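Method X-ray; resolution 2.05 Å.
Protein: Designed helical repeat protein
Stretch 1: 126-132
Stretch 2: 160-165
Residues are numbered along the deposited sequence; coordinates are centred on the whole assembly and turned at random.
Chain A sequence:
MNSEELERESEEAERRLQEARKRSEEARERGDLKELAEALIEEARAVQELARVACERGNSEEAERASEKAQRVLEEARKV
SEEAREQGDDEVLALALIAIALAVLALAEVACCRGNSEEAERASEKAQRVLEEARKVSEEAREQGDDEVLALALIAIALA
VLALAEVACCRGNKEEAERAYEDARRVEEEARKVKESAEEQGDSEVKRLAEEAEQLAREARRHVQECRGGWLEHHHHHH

Stretch 1, residues 126-132: KAQRVLE
Stretch 2 (160-165) AVLALA

The two helices come unusually close at one point, where Ala127 and Ala160 face each other with their CA atoms only 5.0 Å apart. Neither residue has a side chain beyond CB, and at this spacing the CB of Ala160 lies 3.6 Å from the backbone O of Ala127. That oxygen accepts the helical hydrogen bond from Leu131 N, at 3.0 Å. The methyl has no polar hydrogen to offer, so its approach to the oxygen is packing only.

Both stretches are regular α-helix throughout, with phi near -64° and psi mostly near -40°, and both helices extend beyond the stretches at each end. They run nearly antiparallel, at 157° between N-to-C directions. The axes approach to 8.5 Å. The i to i+4 backbone bonds measure 2.9 to 3.1 Å.

No hydrogen bond crosses the interface. The contact is chiefly apolar and buries 287 Å², both sides summed. Ala127 CB meets Ala163 CB at 3.7 Å and Leu164 CD2 at 3.8 Å. Ala160 CB also packs against Val130 CG1 at 3.7 Å and Leu131 CB at 3.9 Å. Val130 has chi1 65° (p).

Leu131 points toward the other helix, with chi1 169° (t) and chi2 61° (p). Its two methyls reach different partners: CD1 lies 4.2 Å from Val161 CG2, and CD2 lies 4.0 Å from Leu164 CD1. Val161 has chi1 t and its CA-to-CB bond points away. Leu164 points toward stretch 1 as an m, t rotamer.

Gln128 (t, p, chi3 35°) starts sideways, but its end comes nearer. Its OE1 lies 3.8 Å from Leu164 CD1. Its NE2 donates to Glu132 OE2 at 3.2 Å, a nearly straight bond one turn along the same helix. Glu132 (m, t, chi3 0°), Arg129 and Lys126 make no contact with stretch 2. Leu162 and Ala165 likewise do not touch stretch 1.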

ATOM      1  N   LYS A 126     -10.415   1.927  -5.580  1.00 37.67           N
ATOM      2  CA  LYS A 126      -9.512   0.782  -5.520  1.00 36.94           C
ATOM      3  C   LYS A 126      -8.959   0.604  -4.108  1.00 35.93           C
ATOM      4  O   LYS A 126      -8.806  -0.520  -3.627  1.00 38.38           O
ATOM      5  CB  LYS A 126      -8.362   0.948  -6.517  1.00 36.13           C
ATOM      6  CG  LYS A 126      -8.778   0.811  -7.976  1.00 38.64           C
ATOM      7  CD  LYS A 126      -7.577   0.935  -8.902  1.00 39.62           C
ATOM      8  CE  LYS A 126      -7.965   0.717 -10.353  1.00 43.64           C
ATOM      9  NZ  LYS A 126      -8.966   1.715 -10.816  1.00 47.18           N
ATOM     10  N   ALA A 127      -8.659   1.721  -3.451  1.00 32.16           N
ATOM     11  CA  ALA A 127      -8.155   1.699  -2.084  1.00 28.89           C
ATOM     12  C   ALA A 127      -9.211   1.157  -1.131  1.00 29.40           C
ATOM     13  O   ALA A 127      -8.899   0.406  -0.204  1.00 27.27           O
ATOM     14  CB  ALA A 127      -7.721   3.093  -1.655  1.00 28.63           C
ATOM     15  N   GLN A 128     -10.461   1.547  -1.354  1.00 32.68           N
ATOM     16  CA  GLN A 128     -11.559   1.064  -0.530  1.00 36.54           C
ATOM     17  C   GLN A 128     -11.738  -0.440  -0.725  1.00 37.04           C
ATOM     18  O   GLN A 128     -11.997  -1.169   0.232  1.00 37.29           O
ATOM     19  CB  GLN A 128     -12.855   1.808  -0.865  1.00 41.59           C
ATOM     20  CG  GLN A 128     -14.046   1.421   0.007  1.00 46.80           C
ATOM     21  CD  GLN A 128     -13.814   1.701   1.482  1.00 49.97           C
ATOM     22  OE1 GLN A 128     -13.154   2.675   1.846  1.00 50.78           O
ATOM     23  NE2 GLN A 128     -14.353   0.841   2.338  1.00 51.80           N
ATOM     24  N   ARG A 129     -11.589  -0.897  -1.966  1.00 38.79           N
ATOM     25  CA  ARG A 129     -11.728  -2.315  -2.286  1.00 43.45           C
ATOM     26  C   ARG A 129     -10.690  -3.159  -1.554  1.00 36.98           C
ATOM     27  O   ARG A 129     -11.037  -4.095  -0.836  1.00 36.32           O
ATOM     28  CB  ARG A 129     -11.599  -2.545  -3.794  1.00 55.64           C
ATOM     29  CG  ARG A 129     -12.822  -2.147  -4.606  1.00 70.91           C
ATOM     30  CD  ARG A 129     -12.513  -2.197  -6.097  1.00 83.65           C
ATOM     31  NE  ARG A 129     -13.628  -1.737  -6.921  1.00 96.37           N
ATOM     32  CZ  ARG A 129     -13.568  -1.580  -8.241  1.00105.15           C
ATOM     33  NH1 ARG A 129     -12.443  -1.841  -8.896  1.00106.19           N
ATOM     34  NH2 ARG A 129     -14.632  -1.159  -8.908  1.00110.27           N
ATOM     35  N   VAL A 130      -9.418  -2.828  -1.743  1.00 33.31           N
ATOM     36  CA  VAL A 130      -8.337  -3.609  -1.156  1.00 32.47           C
ATOM     37  C   VAL A 130      -8.398  -3.534   0.370  1.00 30.09           C
ATOM     38  O   VAL A 130      -8.037  -4.491   1.062  1.00 29.22           O
ATOM     39  CB  VAL A 130      -6.954  -3.129  -1.660  1.00 32.91           C
ATOM     40  CG1 VAL A 130      -6.669  -1.709  -1.201  1.00 33.70           C
ATOM     41  CG2 VAL A 130      -5.857  -4.076  -1.201  1.00 32.44           C
ATOM     42  N   LEU A 131      -8.866  -2.399   0.884  1.00 29.68           N
ATOM     43  CA  LEU A 131      -9.076  -2.232   2.317  1.00 29.86           C
ATOM     44  C   LEU A 131     -10.041  -3.290   2.843  1.00 30.90           C
ATOM     45  O   LEU A 131      -9.781  -3.936   3.857  1.00 30.41           O
ATOM     46  CB  LEU A 131      -9.614  -0.832   2.619  1.00 32.85           C
ATOM     47  CG  LEU A 131     -10.140  -0.581   4.035  1.00 37.02           C
ATOM     48  CD1 LEU A 131      -9.039  -0.788   5.057  1.00 36.85           C
ATOM     49  CD2 LEU A 131     -10.715   0.818   4.143  1.00 39.62           C
ATOM     50  N   GLU A 132     -11.158  -3.459   2.144  1.00 33.37           N
ATOM     51  CA  GLU A 132     -12.168  -4.428   2.542  1.00 36.65           C
ATOM     52  C   GLU A 132     -11.623  -5.851   2.448  1.00 33.85           C
ATOM     53  O   GLU A 132     -11.869  -6.675   3.327  1.00 33.13           O
ATOM     54  CB  GLU A 132     -13.421  -4.272   1.679  1.00 43.27           C
ATOM     55  CG  GLU A 132     -14.180  -2.976   1.940  1.00 48.61           C
ATOM     56  CD  GLU A 132     -15.240  -2.684   0.894  1.00 53.56           C
ATOM     57  OE1 GLU A 132     -15.391  -3.486  -0.052  1.00 56.05           O
ATOM     58  OE2 GLU A 132     -15.924  -1.645   1.020  1.00 54.69           O
ATOM     59  N   ALA A 160      -3.694   1.057   2.299  1.00 23.60           N
ATOM     60  CA  ALA A 160      -4.973   1.416   1.698  1.00 23.39           C
ATOM     61  C   ALA A 160      -5.529   2.693   2.324  1.00 24.74           C
ATOM     62  O   ALA A 160      -6.043   3.565   1.624  1.00 24.74           O
ATOM     63  CB  ALA A 160      -5.968   0.272   1.849  1.00 23.89           C
ATOM     64  N   VAL A 161      -5.419   2.801   3.644  1.00 26.22           N
ATOM     65  CA  VAL A 161      -5.900   3.981   4.353  1.00 27.46           C
ATOM     66  C   VAL A 161      -5.031   5.186   3.998  1.00 28.79           C
ATOM     67  O   VAL A 161      -5.515   6.315   3.946  1.00 29.67           O
ATOM     68  CB  VAL A 161      -5.907   3.752   5.879  1.00 25.84           C
ATOM     69  CG1 VAL A 161      -6.230   5.039   6.627  1.00 25.32           C
ATOM     70  CG2 VAL A 161      -6.920   2.678   6.234  1.00 25.99           C
ATOM     71  N   LEU A 162      -3.750   4.934   3.749  1.00 28.66           N
ATOM     72  CA  LEU A 162      -2.841   5.977   3.287  1.00 28.66           C
ATOM     73  C   LEU A 162      -3.310   6.517   1.943  1.00 26.93           C
ATOM     74  O   LEU A 162      -3.291   7.723   1.702  1.00 26.00           O
ATOM     75  CB  LEU A 162      -1.414   5.438   3.161  1.00 30.96           C
ATOM     76  CG  LEU A 162      -0.345   6.053   4.063  1.00 34.47           C
ATOM     77  CD1 LEU A 162       0.997   5.384   3.811  1.00 36.75           C
ATOM     78  CD2 LEU A 162      -0.232   7.553   3.852  1.00 34.89           C
ATOM     79  N   ALA A 163      -3.727   5.609   1.067  1.00 27.30           N
ATOM     80  CA  ALA A 163      -4.197   5.984  -0.257  1.00 27.70           C
ATOM     81  C   ALA A 163      -5.483   6.797  -0.154  1.00 28.17           C
ATOM     82  O   ALA A 163      -5.667   7.776  -0.878  1.00 28.09           O
ATOM     83  CB  ALA A 163      -4.410   4.744  -1.117  1.00 27.12           C
ATOM     84  N   LEU A 164      -6.367   6.395   0.753  1.00 28.40           N
ATOM     85  CA  LEU A 164      -7.612   7.124   0.971  1.00 30.19           C
ATOM     86  C   LEU A 164      -7.326   8.527   1.492  1.00 30.72           C
ATOM     87  O   LEU A 164      -7.943   9.499   1.055  1.00 32.49           O
ATOM     88  CB  LEU A 164      -8.518   6.376   1.951  1.00 32.17           C
ATOM     89  CG  LEU A 164      -9.128   5.068   1.440  1.00 34.84           C
ATOM     90  CD1 LEU A 164      -9.832   4.333   2.570  1.00 35.72           C
ATOM     91  CD2 LEU A 164     -10.095   5.317   0.282  1.00 36.83           C
ATOM     92  N   ALA A 165      -6.391   8.620   2.432  1.00 29.16           N
ATOM     93  CA  ALA A 165      -5.973   9.904   2.980  1.00 28.65           C
ATOM     94  C   ALA A 165      -5.403  10.798   1.883  1.00 29.06           C
ATOM     95  O   ALA A 165      -5.663  12.002   1.848  1.00 30.73           O
ATOM     96  CB  ALA A 165      -4.947   9.700   4.079  1.00 27.32           C
TER